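Local coordinates for protein probable ubiquitin-conjugating enzyme E2 7 (Caenorhabditis elegans, PDB 1PZV) that probably accepts activated ubiquitin from an E1 enzyme as a thioester and passes it on for covalent attachment to other proteins, at residues A[31-34]-A[35-38]; A[43-46]-A[47-51]; A[112-115]-A[116-119]; A[147-150]-A[151-155]. All coordinates share one frame; numbering follows the deposited sequence.

Contact 1 of 4, residues A[31-34]-A[35-38]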
ATOM      1  N   ASN A  31      16.524  11.354  -9.684  1.00 78.50           N
ATOM      2  CA  ASN A  31      16.200  12.288 -10.756  1.00 77.42           C
ATOM      3  C   ASN A  31      14.893  11.920 -11.458  1.00 76.15           C
ATOM      4  O   ASN A  31      14.647  12.341 -12.589  1.00 76.11           O
ATOM      5  CB  ASN A  31      17.343  12.349 -11.775  1.00 79.06           C
ATOM      6  CG  ASN A  31      18.641  12.857 -11.165  1.00 80.95           C
ATOM      7  OD1 ASN A  31      18.636  13.773 -10.340  1.00 82.53           O
ATOM      8  ND2 ASN A  31      19.762  12.275 -11.579  1.00 81.85           N
ATOM      9  N   ASP A  32      14.059  11.137 -10.778  1.00 74.56           N
ATOM     10  CA  ASP A  32      12.773  10.709 -11.327  1.00 72.81           C
ATOM     11  C   ASP A  32      11.685  10.656 -10.253  1.00 71.70           C
ATOM     12  O   ASP A  32      11.427   9.608  -9.647  1.00 72.56           O
ATOM     13  CB  ASP A  32      12.909   9.342 -11.992  1.00 71.59           C
ATOM     14  CG  ASP A  32      11.589   8.814 -12.481  1.00 71.72           C
ATOM     15  OD1 ASP A  32      10.766   9.646 -12.904  1.00 72.72           O
ATOM     16  OD2 ASP A  32      11.372   7.582 -12.453  1.00 72.97           O
ATOM     17  N   ILE A  33      11.042  11.799 -10.040  1.00 69.72           N
ATOM     18  CA  ILE A  33       9.999  11.941  -9.035  1.00 68.05           C
ATOM     19  C   ILE A  33       8.739  11.100  -9.269  1.00 66.87           C
ATOM     20  O   ILE A  33       7.787  11.195  -8.501  1.00 65.92           O
ATOM     21  CB  ILE A  33       9.584  13.421  -8.913  1.00 67.00           C
ATOM     22  CG1 ILE A  33       8.891  13.664  -7.572  1.00 66.08           C
ATOM     23  CG2 ILE A  33       8.676  13.798 -10.072  1.00 66.11           C
ATOM     24  CD1 ILE A  33       9.791  13.461  -6.388  1.00 66.35           C
ATOM     25  N   TYR A  34       8.736  10.268 -10.308  1.00 66.08           N
ATOM     26  CA  TYR A  34       7.563   9.449 -10.608  1.00 65.66           C
ATOM     27  C   TYR A  34       7.596   8.001 -10.103  1.00 66.14           C
ATOM     28  O   TYR A  34       6.637   7.251 -10.319  1.00 67.65           O
ATOM     29  CB  TYR A  34       7.290   9.475 -12.115  1.00 64.53           C
ATOM     30  CG  TYR A  34       6.817  10.830 -12.613  1.00 66.26           C
ATOM     31  CD1 TYR A  34       5.459  11.183 -12.572  1.00 66.96           C
ATOM     32  CD2 TYR A  34       7.728  11.786 -13.072  1.00 65.60           C
ATOM     33  CE1 TYR A  34       5.020  12.461 -12.975  1.00 65.51           C
ATOM     34  CE2 TYR A  34       7.302  13.064 -13.472  1.00 65.85           C
ATOM     35  CZ  TYR A  34       5.951  13.395 -13.419  1.00 66.37           C
ATOM     36  OH  TYR A  34       5.540  14.662 -13.788  1.00 65.80           O
ATOM     37  N   LYS A  35       8.689   7.606  -9.445  1.00 65.74           N
ATOM     38  CA  LYS A  35       8.825   6.252  -8.884  1.00 64.84           C
ATOM     39  C   LYS A  35       9.248   6.340  -7.424  1.00 63.40           C
ATOM     40  O   LYS A  35      10.400   6.672  -7.126  1.00 64.47           O
ATOM     41  CB  LYS A  35       9.877   5.439  -9.632  1.00 66.32           C
ATOM     42  CG  LYS A  35       9.510   5.062 -11.050  1.00 70.26           C
ATOM     43  CD  LYS A  35      10.581   4.152 -11.677  1.00 72.48           C
ATOM     44  CE  LYS A  35      10.612   2.774 -11.014  1.00 70.96           C
ATOM     45  NZ  LYS A  35       9.316   2.060 -11.176  1.00 70.76           N
ATOM     46  N   TRP A  36       8.327   6.034  -6.517  1.00 61.08           N
ATOM     47  CA  TRP A  36       8.615   6.100  -5.086  1.00 58.48           C
ATOM     48  C   TRP A  36       8.816   4.742  -4.440  1.00 58.18           C
ATOM     49  O   TRP A  36       8.132   3.772  -4.778  1.00 57.23           O
ATOM     50  CB  TRP A  36       7.469   6.786  -4.343  1.00 56.33           C
ATOM     51  CG  TRP A  36       7.250   8.214  -4.696  1.00 55.21           C
ATOM     52  CD1 TRP A  36       7.562   8.826  -5.873  1.00 54.48           C
ATOM     53  CD2 TRP A  36       6.614   9.206  -3.882  1.00 53.28           C
ATOM     54  NE1 TRP A  36       7.170  10.141  -5.840  1.00 55.15           N
ATOM     55  CE2 TRP A  36       6.594  10.403  -4.625  1.00 53.43           C
ATOM     56  CE3 TRP A  36       6.088   9.206  -2.583  1.00 50.61           C
ATOM     57  CZ2 TRP A  36       6.033  11.583  -4.129  1.00 52.92           C
ATOM     58  CZ3 TRP A  36       5.537  10.377  -2.087  1.00 48.93           C
ATOM     59  CH2 TRP A  36       5.526  11.552  -2.852  1.00 51.94           C
ATOM     60  N   GLU A  37       9.757   4.680  -3.504  1.00 57.78           N
ATOM     61  CA  GLU A  37       9.998   3.457  -2.750  1.00 58.60           C
ATOM     62  C   GLU A  37       9.474   3.770  -1.353  1.00 55.54           C
ATOM     63  O   GLU A  37      10.005   4.652  -0.682  1.00 55.85           O
ATOM     64  CB  GLU A  37      11.495   3.117  -2.688  1.00 62.41           C
ATOM     65  CG  GLU A  37      12.411   4.283  -2.309  1.00 70.26           C
ATOM     66  CD  GLU A  37      13.873   3.861  -2.075  1.00 75.07           C
ATOM     67  OE1 GLU A  37      14.363   2.934  -2.777  1.00 76.12           O
ATOM     68  OE2 GLU A  37      14.534   4.477  -1.195  1.00 76.03           O
ATOM     69  N   VAL A  38       8.428   3.079  -0.918  1.00 52.47           N
ATOM     70  CA  VAL A  38       7.887   3.356   0.411  1.00 51.57           C
ATOM     71  C   VAL A  38       7.925   2.189   1.397  1.00 49.96           C
ATOM     72  O   VAL A  38       7.494   1.084   1.087  1.00 50.16           O
ATOM     73  CB  VAL A  38       6.422   3.885   0.325  1.00 51.65           C
ATOM     74  CG1 VAL A  38       6.296   4.872  -0.836  1.00 48.89           C
ATOM     75  CG2 VAL A  38       5.436   2.729   0.181  1.00 50.91           C
TER
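K35 opens its strand by returning its amide to the carbonyl of D32, a weak bond of 3.4 Å from K35 N to D32 O that closes a type I beta turn running from D32 to K35. The side chains of the same two residues cross at a slant: the D32 carboxylate reaches the aliphatic part of the lysine, with OD2 3.4 Å from K35 CG, while K35 NZ stays remote from that charge and makes a weak, long ion pair with D58. Within the turn, Y34 N leans weakly on D32 OD1. It leads into strand 35-41 of the antiparallel meander sheet of the UBC fold, with strand 23-27 on one flank and strand 52-58 on the other. The W36 indole reaches back over the turn, its CG anti to the carbonyl carbon (chi1 -64°). Rotation about CB-CG then brings NE1 to I33 O at 2.9 Å, the oxygen lying almost in the ring plane (3° out) although the nitrogen stands well above the carbonyl plane. A phenylalanine here would probably leave I33 O without its indole donor and the ring less firmly fixed in rotation. L12 of helix 5-17 touches both I33 and W36.

Contact 2 of 4, residues A[43-46]-A[47-51]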
ATOM      1  N   PRO A  43       0.822  -1.846  10.799  1.00 58.28           N
ATOM      2  CA  PRO A  43       0.155  -1.124  11.883  1.00 59.75           C
ATOM      3  C   PRO A  43      -0.040  -1.998  13.106  1.00 62.60           C
ATOM      4  O   PRO A  43      -0.203  -3.210  13.001  1.00 59.85           O
ATOM      5  CB  PRO A  43      -1.185  -0.713  11.265  1.00 57.84           C
ATOM      6  CG  PRO A  43      -0.874  -0.606   9.806  1.00 57.53           C
ATOM      7  CD  PRO A  43       0.016  -1.812   9.567  1.00 59.49           C
ATOM      8  N   PRO A  44      -0.025  -1.383  14.293  1.00 67.45           N
ATOM      9  CA  PRO A  44      -0.210  -2.117  15.548  1.00 70.05           C
ATOM     10  C   PRO A  44      -1.662  -2.576  15.723  1.00 72.44           C
ATOM     11  O   PRO A  44      -2.602  -1.859  15.363  1.00 73.53           O
ATOM     12  CB  PRO A  44       0.209  -1.097  16.603  1.00 70.03           C
ATOM     13  CG  PRO A  44      -0.214   0.207  15.980  1.00 70.30           C
ATOM     14  CD  PRO A  44       0.252   0.044  14.550  1.00 68.53           C
ATOM     15  N   ASP A  45      -1.831  -3.774  16.274  1.00 73.79           N
ATOM     16  CA  ASP A  45      -3.148  -4.355  16.512  1.00 74.17           C
ATOM     17  C   ASP A  45      -3.753  -4.886  15.225  1.00 73.15           C
ATOM     18  O   ASP A  45      -4.973  -4.861  15.033  1.00 73.22           O
ATOM     19  CB  ASP A  45      -4.089  -3.333  17.166  1.00 75.79           C
ATOM     20  CG  ASP A  45      -3.741  -3.065  18.631  1.00 78.58           C
ATOM     21  OD1 ASP A  45      -4.496  -2.312  19.284  1.00 81.12           O
ATOM     22  OD2 ASP A  45      -2.725  -3.600  19.136  1.00 79.80           O
ATOM     23  N   THR A  46      -2.874  -5.352  14.345  1.00 71.48           N
ATOM     24  CA  THR A  46      -3.263  -5.942  13.069  1.00 70.72           C
ATOM     25  C   THR A  46      -2.277  -7.092  12.907  1.00 70.67           C
ATOM     26  O   THR A  46      -1.224  -7.091  13.545  1.00 70.94           O
ATOM     27  CB  THR A  46      -3.106  -4.955  11.863  1.00 69.00           C
ATOM     28  OG1 THR A  46      -1.731  -4.877  11.478  1.00 68.58           O
ATOM     29  CG2 THR A  46      -3.591  -3.559  12.228  1.00 66.77           C
ATOM     30  N   LEU A  47      -2.612  -8.073  12.077  1.00 70.46           N
ATOM     31  CA  LEU A  47      -1.727  -9.212  11.871  1.00 70.19           C
ATOM     32  C   LEU A  47      -0.388  -8.760  11.315  1.00 69.94           C
ATOM     33  O   LEU A  47       0.633  -9.457  11.422  1.00 69.83           O
ATOM     34  CB  LEU A  47      -2.371 -10.219  10.926  1.00 70.09           C
ATOM     35  CG  LEU A  47      -3.639 -10.839  11.501  1.00 70.55           C
ATOM     36  CD1 LEU A  47      -4.209 -11.820  10.491  1.00 73.33           C
ATOM     37  CD2 LEU A  47      -3.321 -11.527  12.828  1.00 67.99           C
ATOM     38  N   TYR A  48      -0.399  -7.585  10.710  1.00 68.30           N
ATOM     39  CA  TYR A  48       0.815  -7.026  10.164  1.00 67.80           C
ATOM     40  C   TYR A  48       1.226  -6.034  11.243  1.00 69.49           C
ATOM     41  O   TYR A  48       0.682  -4.932  11.313  1.00 73.07           O
ATOM     42  CB  TYR A  48       0.496  -6.334   8.839  1.00 63.45           C
ATOM     43  CG  TYR A  48      -0.435  -7.149   7.961  1.00 60.76           C
ATOM     44  CD1 TYR A  48      -1.799  -7.249   8.251  1.00 58.30           C
ATOM     45  CD2 TYR A  48       0.050  -7.836   6.846  1.00 59.32           C
ATOM     46  CE1 TYR A  48      -2.650  -8.010   7.452  1.00 55.00           C
ATOM     47  CE2 TYR A  48      -0.794  -8.601   6.041  1.00 55.73           C
ATOM     48  CZ  TYR A  48      -2.141  -8.684   6.349  1.00 55.72           C
ATOM     49  OH  TYR A  48      -2.972  -9.458   5.559  1.00 56.44           O
ATOM     50  N   GLU A  49       2.147  -6.436  12.114  1.00 69.15           N
ATOM     51  CA  GLU A  49       2.583  -5.562  13.192  1.00 69.28           C
ATOM     52  C   GLU A  49       4.046  -5.179  13.110  1.00 70.68           C
ATOM     53  O   GLU A  49       4.387  -3.984  13.120  1.00 73.78           O
ATOM     54  CB  GLU A  49       2.326  -6.205  14.543  1.00 70.22           C
ATOM     55  CG  GLU A  49       1.070  -5.729  15.231  1.00 72.72           C
ATOM     56  CD  GLU A  49       1.303  -5.453  16.711  1.00 74.23           C
ATOM     57  OE1 GLU A  49       0.365  -5.652  17.513  1.00 76.60           O
ATOM     58  OE2 GLU A  49       2.424  -5.028  17.072  1.00 73.46           O
ATOM     59  N   GLY A  50       4.917  -6.181  13.041  1.00 67.60           N
ATOM     60  CA  GLY A  50       6.338  -5.893  12.961  1.00 64.51           C
ATOM     61  C   GLY A  50       6.831  -5.972  11.534  1.00 61.39           C
ATOM     62  O   GLY A  50       8.020  -6.137  11.283  1.00 61.61           O
ATOM     63  N   GLY A  51       5.914  -5.839  10.592  1.00 58.51           N
ATOM     64  CA  GLY A  51       6.300  -5.938   9.206  1.00 57.48           C
ATOM     65  C   GLY A  51       6.938  -4.715   8.582  1.00 55.32           C
ATOM     66  O   GLY A  51       6.466  -3.597   8.751  1.00 53.20           O
TER
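E49 folds its carboxylate back to the backbone of D45, and OE1 receives D45 N at 3.1 Å with an N-H...O angle of 164°. The amide meets this oxygen from above the carboxylate plane, 56° out of it, and a bend at chi2 of E49 brings the group round. On the way CG passes T46 O at 3.2 Å, and CD lies against P44 CA. The bond has a probable cost: the D45 and E49 side chains run side by side, pointing the same way, and D45 OD2 is 4.0 Å from E49 OE1, so the two negative charges should disfavour each other somewhat at this exposed spot. The second polar centre is the T46 hydroxyl. It donates to P43 O at 2.7 Å within its own half of the loop, and accepts a weak, bent bond from Y48 N at 3.1 Å. With OG1 between the backbone N and the carbonyl carbon (chi1 78°), one side chain appears to serve both arms, though Y48 O lies implausibly close to T46 OG1 and P43 O, leaving the detail doubtful. The Y48 phenol has its partners elsewhere, hydrogen-bonding W77 O and H78 ND1. This loop joins strands 35-41 and 52-58 of the meander; P43 and T46 rest on helix 115-127, while L47 and Y48 face helix 147-161.

Contact 3 of 4, residues A[112-115]-A[116-119]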
ATOM      1  N   VAL A 112      -8.386  15.734  -5.937  1.00 58.17           N
ATOM      2  CA  VAL A 112      -8.036  16.452  -4.711  1.00 56.79           C
ATOM      3  C   VAL A 112      -7.324  15.522  -3.726  1.00 55.76           C
ATOM      4  O   VAL A 112      -6.920  15.953  -2.641  1.00 55.43           O
ATOM      5  CB  VAL A 112      -9.292  17.058  -3.989  1.00 57.32           C
ATOM      6  CG1 VAL A 112      -9.965  18.094  -4.880  1.00 57.48           C
ATOM      7  CG2 VAL A 112     -10.275  15.957  -3.601  1.00 54.64           C
ATOM      8  N   HIS A 113      -7.172  14.250  -4.097  1.00 54.62           N
ATOM      9  CA  HIS A 113      -6.497  13.290  -3.217  1.00 54.23           C
ATOM     10  C   HIS A 113      -4.970  13.419  -3.271  1.00 52.18           C
ATOM     11  O   HIS A 113      -4.403  13.884  -4.264  1.00 51.97           O
ATOM     12  CB  HIS A 113      -6.900  11.841  -3.553  1.00 52.38           C
ATOM     13  CG  HIS A 113      -8.285  11.472  -3.112  1.00 51.48           C
ATOM     14  ND1 HIS A 113      -8.882  12.019  -1.995  1.00 51.04           N
ATOM     15  CD2 HIS A 113      -9.170  10.573  -3.608  1.00 49.73           C
ATOM     16  CE1 HIS A 113     -10.074  11.473  -1.824  1.00 51.64           C
ATOM     17  NE2 HIS A 113     -10.274  10.593  -2.789  1.00 51.95           N
ATOM     18  N   THR A 114      -4.314  12.998  -2.192  1.00 51.02           N
ATOM     19  CA  THR A 114      -2.858  13.065  -2.103  1.00 48.58           C
ATOM     20  C   THR A 114      -2.244  11.715  -1.720  1.00 49.58           C
ATOM     21  O   THR A 114      -2.956  10.754  -1.375  1.00 46.90           O
ATOM     22  CB  THR A 114      -2.407  14.101  -1.055  1.00 46.86           C
ATOM     23  OG1 THR A 114      -2.763  13.641   0.254  1.00 43.57           O
ATOM     24  CG2 THR A 114      -3.066  15.439  -1.313  1.00 42.14           C
ATOM     25  N   VAL A 115      -0.916  11.655  -1.797  1.00 48.17           N
ATOM     26  CA  VAL A 115      -0.190  10.445  -1.454  1.00 47.14           C
ATOM     27  C   VAL A 115      -0.626  10.094  -0.042  1.00 48.04           C
ATOM     28  O   VAL A 115      -0.794   8.920   0.305  1.00 46.77           O
ATOM     29  CB  VAL A 115       1.335  10.689  -1.495  1.00 44.73           C
ATOM     30  CG1 VAL A 115       2.078   9.439  -1.070  1.00 43.11           C
ATOM     31  CG2 VAL A 115       1.755  11.098  -2.900  1.00 43.07           C
ATOM     32  N   GLU A 116      -0.822  11.140   0.754  1.00 48.66           N
ATOM     33  CA  GLU A 116      -1.253  10.988   2.126  1.00 50.00           C
ATOM     34  C   GLU A 116      -2.562  10.211   2.181  1.00 48.73           C
ATOM     35  O   GLU A 116      -2.705   9.293   2.981  1.00 49.31           O
ATOM     36  CB  GLU A 116      -1.439  12.358   2.774  1.00 52.12           C
ATOM     37  CG  GLU A 116      -1.984  12.291   4.204  1.00 54.97           C
ATOM     38  CD  GLU A 116      -2.232  13.661   4.816  1.00 58.66           C
ATOM     39  OE1 GLU A 116      -2.689  13.703   5.983  1.00 59.67           O
ATOM     40  OE2 GLU A 116      -1.973  14.691   4.140  1.00 60.03           O
ATOM     41  N   THR A 117      -3.510  10.586   1.329  1.00 47.63           N
ATOM     42  CA  THR A 117      -4.807   9.919   1.270  1.00 47.60           C
ATOM     43  C   THR A 117      -4.617   8.426   0.970  1.00 46.54           C
ATOM     44  O   THR A 117      -5.191   7.559   1.634  1.00 46.86           O
ATOM     45  CB  THR A 117      -5.709  10.546   0.165  1.00 49.87           C
ATOM     46  OG1 THR A 117      -5.835  11.959   0.381  1.00 49.15           O
ATOM     47  CG2 THR A 117      -7.108   9.918   0.193  1.00 47.84           C
ATOM     48  N   ILE A 118      -3.809   8.139  -0.040  1.00 46.23           N
ATOM     49  CA  ILE A 118      -3.512   6.772  -0.424  1.00 45.80           C
ATOM     50  C   ILE A 118      -2.926   6.037   0.770  1.00 46.46           C
ATOM     51  O   ILE A 118      -3.455   5.003   1.189  1.00 47.73           O
ATOM     52  CB  ILE A 118      -2.478   6.724  -1.577  1.00 46.35           C
ATOM     53  CG1 ILE A 118      -3.099   7.297  -2.844  1.00 47.72           C
ATOM     54  CG2 ILE A 118      -2.016   5.294  -1.830  1.00 42.91           C
ATOM     55  CD1 ILE A 118      -2.112   7.517  -3.955  1.00 50.69           C
ATOM     56  N   LEU A 119      -1.837   6.568   1.323  1.00 45.32           N
ATOM     57  CA  LEU A 119      -1.197   5.909   2.448  1.00 45.81           C
ATOM     58  C   LEU A 119      -2.163   5.653   3.603  1.00 47.07           C
ATOM     59  O   LEU A 119      -2.100   4.606   4.266  1.00 47.43           O
ATOM     60  CB  LEU A 119       0.020   6.705   2.919  1.00 44.65           C
ATOM     61  CG  LEU A 119       1.176   6.768   1.908  1.00 44.49           C
ATOM     62  CD1 LEU A 119       2.411   7.356   2.580  1.00 40.81           C
ATOM     63  CD2 LEU A 119       1.478   5.386   1.382  1.00 42.94           C
TER
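V115 O takes the amide of L119 at 2.8 Å in an almost straight bond (179°), an i to i+4 bond in the first turn of helix 115-127. One residue earlier, I118 N donates to T114 O at 3.1 Å. T114 occupies the N-cap and pairs with T117 in a capping box, a reciprocal exchange between side chains and backbone. T114 N donates to T117 OG1 at 3.2 Å, nearly straight at 174°, whereas the return bond from T117 N to T114 OG1 is weak at 3.3 Å. Each hydroxyl is turned to the other residue's amide: T114 OG1 lies between its own backbone N and carbonyl carbon (chi1 68°), and that of T117 lies beside its backbone N. The remaining branch of T117 is used as well. Its methyl CG2 stands over one face of the H113 imidazole, 3.9 Å from the centroid and displaced toward the rim, a CH-pi contact. A valine here would probably leave T114 N without its acceptor and half of the box undone. On the buried side V115 and L119 lie side by side, near Q11 and M15 of helix 5-17. Loop and helix are thus tied in both directions, the cap giving a first-turn amide an acceptor and the helix answering with a hydroxyl for the loop's own amide.

Contact 4 of 4, residues A[147-150]-A[151-155]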
ATOM      1  N   TYR A 147      -9.030 -19.370   9.387  1.00 89.09           N
ATOM      2  CA  TYR A 147      -8.332 -18.268  10.027  1.00 88.17           C
ATOM      3  C   TYR A 147      -7.037 -18.745  10.666  1.00 88.41           C
ATOM      4  O   TYR A 147      -6.072 -17.992  10.798  1.00 87.60           O
ATOM      5  CB  TYR A 147      -9.230 -17.651  11.091  1.00 87.54           C
ATOM      6  CG  TYR A 147      -8.724 -16.342  11.637  1.00 87.35           C
ATOM      7  CD1 TYR A 147      -8.435 -15.275  10.784  1.00 87.27           C
ATOM      8  CD2 TYR A 147      -8.571 -16.152  13.008  1.00 87.06           C
ATOM      9  CE1 TYR A 147      -8.011 -14.051  11.286  1.00 86.30           C
ATOM     10  CE2 TYR A 147      -8.152 -14.931  13.520  1.00 86.53           C
ATOM     11  CZ  TYR A 147      -7.876 -13.886  12.653  1.00 86.04           C
ATOM     12  OH  TYR A 147      -7.491 -12.673  13.161  1.00 86.26           O
ATOM     13  N   ALA A 148      -7.032 -20.014  11.057  1.00 89.34           N
ATOM     14  CA  ALA A 148      -5.886 -20.642  11.700  1.00 88.47           C
ATOM     15  C   ALA A 148      -4.591 -20.500  10.911  1.00 87.85           C
ATOM     16  O   ALA A 148      -3.632 -19.882  11.372  1.00 87.03           O
ATOM     17  CB  ALA A 148      -6.183 -22.118  11.935  1.00 88.60           C
ATOM     18  N   GLU A 149      -4.570 -21.077   9.717  1.00 87.75           N
ATOM     19  CA  GLU A 149      -3.379 -21.040   8.887  1.00 88.50           C
ATOM     20  C   GLU A 149      -3.064 -19.654   8.340  1.00 87.82           C
ATOM     21  O   GLU A 149      -1.905 -19.352   8.040  1.00 87.01           O
ATOM     22  CB  GLU A 149      -3.519 -22.018   7.728  1.00 89.45           C
ATOM     23  CG  GLU A 149      -2.192 -22.435   7.143  1.00 92.02           C
ATOM     24  CD  GLU A 149      -2.298 -22.775   5.675  1.00 94.04           C
ATOM     25  OE1 GLU A 149      -3.197 -23.569   5.322  1.00 94.51           O
ATOM     26  OE2 GLU A 149      -1.482 -22.250   4.879  1.00 94.10           O
ATOM     27  N   PHE A 150      -4.097 -18.821   8.211  1.00 87.14           N
ATOM     28  CA  PHE A 150      -3.931 -17.466   7.690  1.00 86.36           C
ATOM     29  C   PHE A 150      -3.001 -16.616   8.559  1.00 85.58           C
ATOM     30  O   PHE A 150      -2.026 -16.047   8.060  1.00 85.14           O
ATOM     31  CB  PHE A 150      -5.287 -16.764   7.567  1.00 86.30           C
ATOM     32  CG  PHE A 150      -5.203 -15.391   6.953  1.00 86.14           C
ATOM     33  CD1 PHE A 150      -5.036 -15.234   5.581  1.00 85.97           C
ATOM     34  CD2 PHE A 150      -5.274 -14.250   7.750  1.00 86.20           C
ATOM     35  CE1 PHE A 150      -4.939 -13.957   5.012  1.00 84.83           C
ATOM     36  CE2 PHE A 150      -5.175 -12.973   7.188  1.00 84.41           C
ATOM     37  CZ  PHE A 150      -5.009 -12.830   5.819  1.00 83.50           C
ATOM     38  N   LYS A 151      -3.304 -16.513   9.850  1.00 83.83           N
ATOM     39  CA  LYS A 151      -2.458 -15.734  10.747  1.00 83.02           C
ATOM     40  C   LYS A 151      -1.052 -16.296  10.699  1.00 81.87           C
ATOM     41  O   LYS A 151      -0.072 -15.561  10.806  1.00 81.22           O
ATOM     42  CB  LYS A 151      -2.975 -15.801  12.190  1.00 83.40           C
ATOM     43  CG  LYS A 151      -4.218 -14.960  12.444  1.00 84.04           C
ATOM     44  CD  LYS A 151      -4.513 -14.793  13.936  1.00 83.49           C
ATOM     45  CE  LYS A 151      -4.980 -16.089  14.583  1.00 84.40           C
ATOM     46  NZ  LYS A 151      -5.396 -15.884  16.005  1.00 83.99           N
ATOM     47  N   LYS A 152      -0.970 -17.611  10.527  1.00 80.72           N
ATOM     48  CA  LYS A 152       0.302 -18.313  10.478  1.00 79.91           C
ATOM     49  C   LYS A 152       1.114 -17.914   9.247  1.00 78.79           C
ATOM     50  O   LYS A 152       2.342 -17.914   9.282  1.00 77.87           O
ATOM     51  CB  LYS A 152       0.050 -19.825  10.489  1.00 79.95           C
ATOM     52  CG  LYS A 152       1.287 -20.680  10.715  1.00 79.29           C
ATOM     53  CD  LYS A 152       0.979 -22.154  10.475  1.00 79.14           C
ATOM     54  CE  LYS A 152       2.253 -22.971  10.276  1.00 78.68           C
ATOM     55  NZ  LYS A 152       1.959 -24.373   9.865  1.00 77.94           N
ATOM     56  N   LYS A 153       0.427 -17.571   8.162  1.00 78.61           N
ATOM     57  CA  LYS A 153       1.105 -17.166   6.934  1.00 79.22           C
ATOM     58  C   LYS A 153       1.466 -15.682   6.946  1.00 78.13           C
ATOM     59  O   LYS A 153       2.465 -15.278   6.346  1.00 77.44           O
ATOM     60  CB  LYS A 153       0.236 -17.495   5.720  1.00 81.19           C
ATOM     61  CG  LYS A 153       0.063 -18.988   5.532  1.00 86.53           C
ATOM     62  CD  LYS A 153       1.414 -19.644   5.254  1.00 90.30           C
ATOM     63  CE  LYS A 153       1.403 -21.145   5.530  1.00 91.54           C
ATOM     64  NZ  LYS A 153       1.248 -21.432   6.990  1.00 92.13           N
ATOM     65  N   VAL A 154       0.652 -14.872   7.625  1.00 75.89           N
ATOM     66  CA  VAL A 154       0.936 -13.448   7.730  1.00 74.08           C
ATOM     67  C   VAL A 154       2.229 -13.359   8.539  1.00 73.91           C
ATOM     68  O   VAL A 154       3.115 -12.567   8.230  1.00 74.62           O
ATOM     69  CB  VAL A 154      -0.193 -12.669   8.482  1.00 72.56           C
ATOM     70  CG1 VAL A 154       0.152 -11.188   8.562  1.00 70.00           C
ATOM     71  CG2 VAL A 154      -1.511 -12.842   7.773  1.00 71.95           C
ATOM     72  N   ALA A 155       2.338 -14.200   9.565  1.00 73.23           N
ATOM     73  CA  ALA A 155       3.519 -14.223  10.419  1.00 72.45           C
ATOM     74  C   ALA A 155       4.755 -14.596   9.609  1.00 71.90           C
ATOM     75  O   ALA A 155       5.859 -14.108   9.868  1.00 70.00           O
ATOM     76  CB  ALA A 155       3.318 -15.209  11.555  1.00 71.44           C
TER
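The first turns of helix 147-161, a C-terminal helix of the UBC fold, show how residues four apart pair along a helix. Three such pairs carry the contact. In the first, the aliphatic chain of K151 runs obliquely over one face of the Y147 ring: CG lies 4.1 Å from the centroid in a CH-pi contact, and farther along CE reaches Y147 CE2 at 3.5 Å. The tyrosine ring is brought there by CG standing trans to the backbone N (chi1 -169°). In the second, V154 lays its methyl CG2 over a face of the F150 ring, 4.1 Å from the centroid and shifted toward the rim, where F150 CE2 is nearest. Beyond this pair F150 also meets W77, and M142 of helix 137-144. The third is polar. E149 OE2 and K153 NZ form a salt bridge at 3.5 Å, the lysine curling back through bends at chi2 and chi4, and NZ has a weak hydrogen bond to Q156 besides. Beneath these side chains the backbone is helical but uneven. K151 N donates to Y147 O, whereas F150 O accepts from two amides, V154 N at 3.0 Å and K153 N at 2.9 Å, the latter well above the carbonyl plane; K153 N also turns weakly to E149 O. Of the three pairs, F150 with V154 is the buried, wholly apolar one; the other two lie on more exposed faces, where E149 and K153 probably offset each other's charge.

How the contacts relate
Two of the pairings touch directly. Contact 1 meets contact 3 where W36 CZ3 packs on V115 CG1 at 3.7 Å, joining strand 35-41 to the start of helix 115-127, although the contact centres are 16 Å apart. Contacts 2 and 4, centres 13 Å apart on the same side of the chain's centre, meet more broadly: L47 CD1 reaches F150 CE2 at 3.6 Å, and V154 CG1 also packs on L47 O and on Y48 CE2. The two pairs do not touch: contacts 2 and 3 stay about 8 Å apart at their nearest atoms. Contact 3 comes near the predicted catalytic cysteine, the I118 side chain about 12 Å from that of C88, whereas contacts 1, 2 and 4 lie away from it.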